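Local structure of alpha,alpha-trehalose-phosphate synthase (UDP-forming) (Burkholderia xenovorans, 5V0T) at residues L12-N17 with G45-W50; R287-E292 with E329-R334; E392-L397 with M433-R438. The protein is a glycosyltransferase of family 20 with the two-domain GT-B fold, modelled here with UDP and 6-O-phosphono-alpha-D-glucopyranose bound. All blocks are in the same frame, centred on the assembly; numbering follows the deposited sequence. Where two conformers were deposited one is given.

Contact 1 of 3, residues L12-N17 with G45-W50; sequences LIIVSN and GMWFGW
Trp47 lays its five-membered ring beneath the CG2 methyl of Ile14, a CH-pi contact with the methyl carbon 3.9 Å from the ring centroid, and also points its indole N-H at Ser16. With Trp47 CG anti to the backbone N (chi1 -165°), NE1 comes 2.8 Å from Ser16 OG, which sits almost exactly in the indole plane. The hydroxyl is thus gripped twice, accepting from Trp47 and bonding to the carbonyl O of Arg18 in the turn that follows. Beneath these side chains the two strands run nearly parallel in a regular ladder. Ile14 is its central rung: its N reaches Met46 O at 2.7 Å and its O takes the N-H of Phe48 at 2.8 Å, while Ser16 N bonds to Phe48 O. On the other face of the sheet Ile13 CD1 packs against Met46 CB at 3.7 Å, and Val15 CG1 meets the Phe48 ring at its edge. Helix 31-43 covers the Ile14 and Trp47 face, helix 109-126 the opposite one. The Gly45 end is partly exposed, yet still pinned by Met46 N to Leu12 O, with a Gly45 CA-H contact added. The other end is looser: beyond Ser16 the chains turn corners, and the last bond, from Trp50 N to Asn17 O (2.9 Å), is bent to 137° at the hydrogen. There the Asn17 amide lies alongside the Trp50 ring, planes 21° apart, with OD1 held by Tyr85; the Asn17 side chain lies about 5 Å from the bound 6-O-phosphono-alpha-D-glucopyranose. Adjacent parallel strands joined through helix 31-43 make a beta-alpha-beta crossover, the opening unit of the Rossmann-like N-terminal domain of a GT-B protein, with its strand ends turned to the ligand pocket.

Contact 2 of 3, residues R287-E292 with E329-R334; sequences RFRAFE and EGESGR
Glu331 and Glu292 reach between two helices to Arg289 and Arg334, and the four side chains lock into one salt-bridge network. Arg289, extended from CG to NE, holds Glu331 side-on: NE lies 2.9 Å from Glu331 OE1, and NH2 lies 3.0 Å from Glu331 OE2. On the opposite face of the same carboxylate plane Arg334 grips end-on, NH2 on Glu331 OE1 and NH1 on Glu331 OE2, so that each oxygen accepts from two arginines. All four donors stand well out of that plane, which is sandwiched between two guanidinium edges. The bend at chi2 (-71°) sets the Glu331 carboxylate beside its own helix, where Arg334, one turn on, can reach it. Arg334 also binds Glu292: NE to Glu292 OE1 is 3.0 Å and NH2 to Glu292 OE2 is 2.8 Å. Both oxygens are met on the syn side, though somewhat out of the carboxylate plane. The apolar part is smaller. Phe288 turns a ring edge to Ser332 CB, 3.8 Å from CE2, and CD2 lies 4.1 Å from Glu331 CB; inside the domain the ring meets that of Phe307. Helices 284-297 and 319-339, which follow the adjacent parallel strands 270-275 and 305-310 of the Rossmann-like C-terminal domain, pack side by side; their segments run 10° apart with axes 10.1 Å from each other, so long side chains span the gap. Arg289 NE and Arg334 NH2 lie only 4.3 Å apart, an approach that Glu331 between them would offset. Two acids facing two arginines, with Arg338 as a further partner of Glu292, are consistent with ionised carboxylates and a linkage that is directional as well as ionic, since each acceptor oxygen lies near the plane of the guanidinium that binds it.

Contact 3 of 3, residues E392-L397 with M433-R438; sequences ENPGVL and MPLAER
Arg438, in the first turn of helix 435-451, clamps the loop at Asn393 and Pro394 that leads into strand 396-400, a helix-to-loop contact near one edge of the parallel, Rossmann-like sheet of the C-terminal GT-B domain. Strand 396-400 is the next-to-last strand in that sheet, and Pro434 is at the N-cap position of the helix. The clamp is made by one nitrogen with two bonds: Arg438 NH1 donates to Asn393 OD1 at 2.8 Å and to Pro394 O at 2.9 Å. The Pro394 carbonyl oxygen lies in the guanidinium plane, though the nitrogen stands above the plane of that carbonyl; Asn393 OD1 is tilted somewhat from the guanidinium plane. Behind it, NE is tied to Met433 O just before the helix, which fixes the rotation of the flat group, and CA of Leu435 lies over one face, toward its rim. A bend at chi3 (-83°) swings the guanidinium back over the helix start, where it binds both the loop and the residue ahead of its own helix. The carbonyl oxygens of Asn393, Pro394 and Met433 around the guanidinium would be expected to favour its positive charge. Below, the aliphatic part does the apolar work: CG of Arg438 lies 3.5 Å from Val396 CG2, and that methyl also meets Met433 SD at 3.8 Å. Val396 and Met433 both rest on Leu413 of the neighbouring strand, 413-415. Toward solvent, Leu435 CD1 approaches Glu392 O and the Pro394 ring. That ring lies near the Arg438 backbone, where a water joins Gly395 O to Arg438 O. A second water closes the outer edge of the clamp, accepting from Arg438 NH2 at 3.1 Å and donating to Asn393 OD1 at 3.3 Å.

How the contacts relate
The three contacts follow one another along the chain and divide between the two domains of the GT-B fold. Contact 1 lies in the large mixed sheet of the N-terminal domain. On the opposite side of the chain's centre, contact 2 joins two helices packed on the six-stranded parallel sheet, and contact 3 joins one of its strands, with the loop before it, to a helix. Contact 1 is 39 Å from contact 2 and 40 Å from contact 3, centre to centre; contacts 2 and 3 are 26 Å apart. Helix 420-432, touched by Ala290, ends just before Met433 of contact 3. The bound ligands lie between the domains, as in GT-B proteins generally.

Contact 1 of 3, residues L12-N17 with G45-W50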
# COMPACT_ATOMS: atom_id res chain seq x y z
N LEU A 12 16.09 4.87 16.00
CA LEU A 12 15.51 4.79 14.66
C LEU A 12 14.62 6.01 14.42
O LEU A 12 13.67 6.25 15.17
CB LEU A 12 14.72 3.50 14.50
CG LEU A 12 13.86 3.40 13.22
CD1 LEU A 12 14.75 3.54 11.98
CD2 LEU A 12 13.06 2.11 13.21
N ILE A 13 14.94 6.78 13.38
CA ILE A 13 14.12 7.90 12.94
C ILE A 13 13.38 7.45 11.69
O ILE A 13 14.00 7.24 10.64
CB ILE A 13 14.97 9.14 12.63
CG1 ILE A 13 15.98 9.42 13.75
CG2 ILE A 13 14.05 10.30 12.32
CD1 ILE A 13 15.40 9.93 15.05
N ILE A 14 12.07 7.32 11.78
CA ILE A 14 11.22 7.08 10.61
C ILE A 14 10.81 8.43 10.02
O ILE A 14 10.38 9.33 10.75
CB ILE A 14 9.98 6.26 10.99
CG1 ILE A 14 10.39 4.84 11.41
CG2 ILE A 14 8.99 6.24 9.83
CD1 ILE A 14 10.84 3.97 10.27
N VAL A 15 10.92 8.55 8.70
CA VAL A 15 10.48 9.73 7.96
C VAL A 15 9.50 9.29 6.87
O VAL A 15 9.84 8.45 6.04
CB VAL A 15 11.66 10.48 7.32
CG1 VAL A 15 11.17 11.73 6.57
CG2 VAL A 15 12.73 10.83 8.37
N SER A 16 8.30 9.86 6.87
CA SER A 16 7.32 9.59 5.82
C SER A 16 6.45 10.82 5.67
O SER A 16 6.44 11.70 6.53
CB SER A 16 6.45 8.37 6.14
OG SER A 16 5.71 8.62 7.34
N ASN A 17 5.70 10.89 4.57
CA ASN A 17 4.74 11.97 4.46
C ASN A 17 3.57 11.73 5.41
O ASN A 17 3.32 12.53 6.32
CB ASN A 17 4.23 12.10 3.02
CG ASN A 17 3.36 13.33 2.84
OD1 ASN A 17 3.83 14.45 3.03
ND2 ASN A 17 2.09 13.12 2.52
N GLY A 45 11.26 4.85 18.94
CA GLY A 45 12.00 5.74 18.06
C GLY A 45 11.22 7.01 17.79
O GLY A 45 10.36 7.41 18.58
N MET A 46 11.54 7.64 16.67
CA MET A 46 10.89 8.88 16.26
C MET A 46 10.21 8.66 14.93
O MET A 46 10.75 7.98 14.04
CB MET A 46 11.90 10.03 16.14
CG MET A 46 11.33 11.29 15.52
SD MET A 46 12.52 12.66 15.53
CE MET A 46 12.48 13.10 17.27
N TRP A 47 9.02 9.24 14.79
CA TRP A 47 8.29 9.26 13.53
C TRP A 47 8.10 10.73 13.15
O TRP A 47 7.35 11.45 13.81
CB TRP A 47 6.95 8.52 13.65
CG TRP A 47 6.33 8.20 12.31
CD1 TRP A 47 6.66 8.73 11.09
CD2 TRP A 47 5.26 7.27 12.06
NE1 TRP A 47 5.86 8.19 10.10
CE2 TRP A 47 4.99 7.30 10.68
CE3 TRP A 47 4.49 6.45 12.88
CZ2 TRP A 47 4.00 6.51 10.09
CZ3 TRP A 47 3.51 5.66 12.30
CH2 TRP A 47 3.27 5.70 10.92
N PHE A 48 8.79 11.16 12.10
CA PHE A 48 8.75 12.52 11.60
C PHE A 48 7.98 12.56 10.29
O PHE A 48 8.22 11.73 9.40
CB PHE A 48 10.18 13.05 11.39
CG PHE A 48 10.25 14.36 10.66
CD1 PHE A 48 10.22 15.55 11.37
CD2 PHE A 48 10.39 14.41 9.28
CE1 PHE A 48 10.31 16.77 10.71
CE2 PHE A 48 10.48 15.62 8.61
CZ PHE A 48 10.44 16.81 9.33
N GLY A 49 7.10 13.55 10.14
CA GLY A 49 6.44 13.73 8.86
C GLY A 49 5.34 14.78 8.91
O GLY A 49 5.31 15.63 9.80
N TRP A 50 4.47 14.71 7.92
CA TRP A 50 3.37 15.66 7.79
C TRP A 50 2.28 15.37 8.83
O TRP A 50 1.93 14.21 9.07
CB TRP A 50 2.81 15.58 6.37
CG TRP A 50 1.64 16.45 6.04
CD1 TRP A 50 1.44 17.76 6.39
CD2 TRP A 50 0.51 16.07 5.25
NE1 TRP A 50 0.24 18.21 5.87
CE2 TRP A 50 -0.35 17.19 5.16
CE3 TRP A 50 0.13 14.88 4.61
CZ2 TRP A 50 -1.55 17.17 4.46
CZ3 TRP A 50 -1.08 14.85 3.90
CH2 TRP A 50 -1.91 15.99 3.84

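Contact 2 of 3, residues R287-E292 with E329-R334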
# COMPACT_ATOMS: atom_id res chain seq x y z
N ARG A 287 -13.15 -5.20 -11.15
CA ARG A 287 -13.63 -6.05 -10.06
C ARG A 287 -15.16 -6.13 -10.05
O ARG A 287 -15.74 -7.22 -9.90
CB ARG A 287 -13.10 -5.49 -8.75
CG ARG A 287 -13.44 -6.28 -7.57
CD ARG A 287 -12.83 -5.74 -6.33
NE ARG A 287 -11.40 -5.44 -6.44
CZ ARG A 287 -10.73 -4.88 -5.45
NH1 ARG A 287 -11.39 -4.58 -4.35
NH2 ARG A 287 -9.43 -4.59 -5.56
N PHE A 288 -15.82 -4.98 -10.17
CA PHE A 288 -17.29 -4.97 -10.22
C PHE A 288 -17.79 -5.70 -11.47
O PHE A 288 -18.77 -6.45 -11.41
CB PHE A 288 -17.82 -3.53 -10.20
CG PHE A 288 -17.86 -2.89 -8.81
CD1 PHE A 288 -16.91 -3.21 -7.84
CD2 PHE A 288 -18.83 -1.95 -8.51
CE1 PHE A 288 -16.94 -2.60 -6.58
CE2 PHE A 288 -18.88 -1.33 -7.25
CZ PHE A 288 -17.92 -1.66 -6.28
N ARG A 289 -17.14 -5.48 -12.61
CA ARG A 289 -17.56 -6.12 -13.85
C ARG A 289 -17.43 -7.64 -13.79
O ARG A 289 -18.24 -8.36 -14.40
CB ARG A 289 -16.77 -5.55 -15.04
CG ARG A 289 -17.15 -4.11 -15.31
CD ARG A 289 -16.45 -3.47 -16.50
NE ARG A 289 -16.97 -2.11 -16.65
CZ ARG A 289 -16.59 -1.25 -17.58
NH1 ARG A 289 -15.67 -1.58 -18.47
NH2 ARG A 289 -17.14 -0.04 -17.62
N ALA A 290 -16.44 -8.16 -13.06
CA ALA A 290 -16.33 -9.61 -12.97
C ALA A 290 -17.37 -10.20 -12.02
O ALA A 290 -17.82 -11.33 -12.23
CB ALA A 290 -14.91 -9.99 -12.53
N PHE A 291 -17.76 -9.46 -10.98
CA PHE A 291 -18.90 -9.89 -10.17
C PHE A 291 -20.18 -9.86 -10.99
O PHE A 291 -21.01 -10.77 -10.89
CB PHE A 291 -19.04 -9.02 -8.91
CG PHE A 291 -20.22 -9.41 -8.02
CD1 PHE A 291 -20.26 -10.66 -7.40
CD2 PHE A 291 -21.29 -8.54 -7.82
CE1 PHE A 291 -21.33 -11.02 -6.59
CE2 PHE A 291 -22.37 -8.90 -7.00
CZ PHE A 291 -22.39 -10.14 -6.38
N GLU A 292 -20.36 -8.83 -11.82
CA GLU A 292 -21.50 -8.82 -12.73
C GLU A 292 -21.47 -10.01 -13.69
O GLU A 292 -22.50 -10.64 -13.96
CB GLU A 292 -21.53 -7.49 -13.50
CG GLU A 292 -22.57 -7.42 -14.62
CD GLU A 292 -22.47 -6.09 -15.36
OE1 GLU A 292 -23.52 -5.47 -15.65
OE2 GLU A 292 -21.33 -5.65 -15.60
N GLU A 329 -19.25 4.38 -9.10
CA GLU A 329 -20.62 4.52 -8.62
C GLU A 329 -21.63 4.19 -9.71
O GLU A 329 -22.66 3.56 -9.44
CB GLU A 329 -20.81 5.92 -8.05
CG GLU A 329 -20.09 5.99 -6.70
CD GLU A 329 -20.00 7.35 -6.06
OE1 GLU A 329 -19.59 7.38 -4.88
OE2 GLU A 329 -20.28 8.39 -6.72
N GLY A 330 -21.34 4.57 -10.96
CA GLY A 330 -22.20 4.17 -12.06
C GLY A 330 -22.20 2.66 -12.28
O GLY A 330 -23.24 2.09 -12.62
N GLU A 331 -21.05 2.01 -12.09
CA GLU A 331 -20.98 0.55 -12.16
C GLU A 331 -21.89 -0.10 -11.12
O GLU A 331 -22.67 -1.00 -11.43
CB GLU A 331 -19.53 0.06 -11.96
CG GLU A 331 -18.56 0.51 -13.04
CD GLU A 331 -18.80 -0.19 -14.37
OE1 GLU A 331 -18.73 -1.43 -14.41
OE2 GLU A 331 -19.06 0.50 -15.38
N SER A 332 -21.80 0.35 -9.86
CA SER A 332 -22.65 -0.23 -8.84
C SER A 332 -24.12 -0.04 -9.17
O SER A 332 -24.92 -0.97 -9.00
CB SER A 332 -22.31 0.35 -7.46
OG SER A 332 -22.97 1.58 -7.26
N GLY A 333 -24.50 1.13 -9.70
CA GLY A 333 -25.89 1.36 -10.06
C GLY A 333 -26.37 0.46 -11.19
O GLY A 333 -27.50 -0.05 -11.16
N ARG A 334 -25.53 0.26 -12.20
CA ARG A 334 -25.93 -0.60 -13.31
C ARG A 334 -26.12 -2.03 -12.84
O ARG A 334 -27.14 -2.67 -13.13
CB ARG A 334 -24.91 -0.56 -14.46
CG ARG A 334 -25.34 -1.49 -15.61
CD ARG A 334 -24.25 -1.75 -16.66
NE ARG A 334 -23.14 -2.54 -16.15
CZ ARG A 334 -21.96 -2.05 -15.80
NH1 ARG A 334 -21.70 -0.75 -15.92
NH2 ARG A 334 -21.01 -2.87 -15.37

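Contact 3 of 3, residues E392-L397 with M433-R438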
# COMPACT_ATOMS: atom_id res chain seq x y z
N GLU A 392 -10.47 -23.33 11.20
CA GLU A 392 -11.45 -24.40 11.10
C GLU A 392 -12.36 -24.24 9.88
O GLU A 392 -12.91 -25.24 9.40
CB GLU A 392 -12.29 -24.46 12.37
CG GLU A 392 -11.52 -24.96 13.56
CD GLU A 392 -11.03 -26.37 13.35
OE1 GLU A 392 -11.88 -27.27 13.19
OE2 GLU A 392 -9.80 -26.57 13.32
N ASN A 393 -12.53 -23.02 9.37
CA ASN A 393 -13.42 -22.78 8.23
C ASN A 393 -12.98 -21.52 7.48
O ASN A 393 -13.70 -20.52 7.47
CB ASN A 393 -14.87 -22.68 8.72
CG ASN A 393 -15.89 -22.67 7.60
OD1 ASN A 393 -15.58 -22.97 6.44
ND2 ASN A 393 -17.13 -22.33 7.94
N PRO A 394 -11.81 -21.53 6.84
CA PRO A 394 -11.29 -20.29 6.25
C PRO A 394 -11.86 -19.99 4.87
O PRO A 394 -12.16 -20.89 4.08
CB PRO A 394 -9.78 -20.56 6.16
CG PRO A 394 -9.68 -22.07 5.97
CD PRO A 394 -10.90 -22.68 6.65
N GLY A 395 -12.00 -18.70 4.59
CA GLY A 395 -12.36 -18.23 3.27
C GLY A 395 -11.20 -18.33 2.29
O GLY A 395 -10.11 -18.80 2.60
N VAL A 396 -11.46 -17.86 1.06
CA VAL A 396 -10.52 -17.97 -0.05
C VAL A 396 -10.13 -16.57 -0.51
O VAL A 396 -10.98 -15.70 -0.68
CB VAL A 396 -11.12 -18.76 -1.23
CG1 VAL A 396 -10.17 -18.77 -2.41
CG2 VAL A 396 -11.46 -20.20 -0.81
N LEU A 397 -8.83 -16.37 -0.74
CA LEU A 397 -8.32 -15.11 -1.27
C LEU A 397 -8.22 -15.18 -2.79
O LEU A 397 -7.56 -16.07 -3.34
CB LEU A 397 -6.95 -14.79 -0.68
CG LEU A 397 -6.23 -13.53 -1.20
CD1 LEU A 397 -7.00 -12.26 -0.84
CD2 LEU A 397 -4.81 -13.47 -0.63
N MET A 433 -15.16 -23.74 -3.29
CA MET A 433 -14.00 -24.54 -2.92
C MET A 433 -14.28 -25.40 -1.68
O MET A 433 -14.83 -24.89 -0.69
CB MET A 433 -12.79 -23.65 -2.68
CG MET A 433 -11.48 -24.43 -2.62
SD MET A 433 -10.02 -23.40 -2.37
CE MET A 433 -9.93 -22.60 -3.97
N PRO A 434 -13.94 -26.69 -1.70
CA PRO A 434 -14.20 -27.53 -0.53
C PRO A 434 -13.29 -27.19 0.64
O PRO A 434 -12.20 -26.64 0.47
CB PRO A 434 -13.94 -28.96 -1.04
CG PRO A 434 -13.17 -28.81 -2.26
CD PRO A 434 -13.43 -27.45 -2.84
N LEU A 435 -13.76 -27.54 1.84
CA LEU A 435 -13.09 -27.17 3.09
C LEU A 435 -11.62 -27.60 3.11
O LEU A 435 -10.74 -26.81 3.46
CB LEU A 435 -13.83 -27.78 4.28
CG LEU A 435 -13.16 -27.58 5.64
CD1 LEU A 435 -13.21 -26.09 6.07
CD2 LEU A 435 -13.79 -28.46 6.70
N ALA A 436 -11.34 -28.86 2.77
CA ALA A 436 -9.97 -29.37 2.89
C ALA A 436 -9.00 -28.52 2.08
O ALA A 436 -7.89 -28.23 2.54
CB ALA A 436 -9.90 -30.83 2.45
N GLU A 437 -9.40 -28.10 0.88
CA GLU A 437 -8.50 -27.29 0.07
C GLU A 437 -8.43 -25.85 0.58
O GLU A 437 -7.35 -25.25 0.56
CB GLU A 437 -8.93 -27.32 -1.40
CG GLU A 437 -7.91 -26.64 -2.35
CD GLU A 437 -8.45 -26.37 -3.75
OE1 GLU A 437 -9.55 -26.87 -4.09
OE2 GLU A 437 -7.78 -25.65 -4.52
N ARG A 438 -9.55 -25.29 1.04
CA ARG A 438 -9.50 -23.97 1.67
C ARG A 438 -8.53 -23.98 2.85
O ARG A 438 -7.76 -23.03 3.03
CB ARG A 438 -10.89 -23.52 2.13
CG ARG A 438 -11.85 -23.20 0.99
CD ARG A 438 -13.18 -22.61 1.46
NE ARG A 438 -14.17 -23.62 1.88
CZ ARG A 438 -14.56 -23.80 3.14
NH1 ARG A 438 -14.06 -23.05 4.12
NH2 ARG A 438 -15.47 -24.72 3.42
O HOH W 1 -17.14 -25.78 5.84
O HOH W 2 -8.00 -20.48 1.56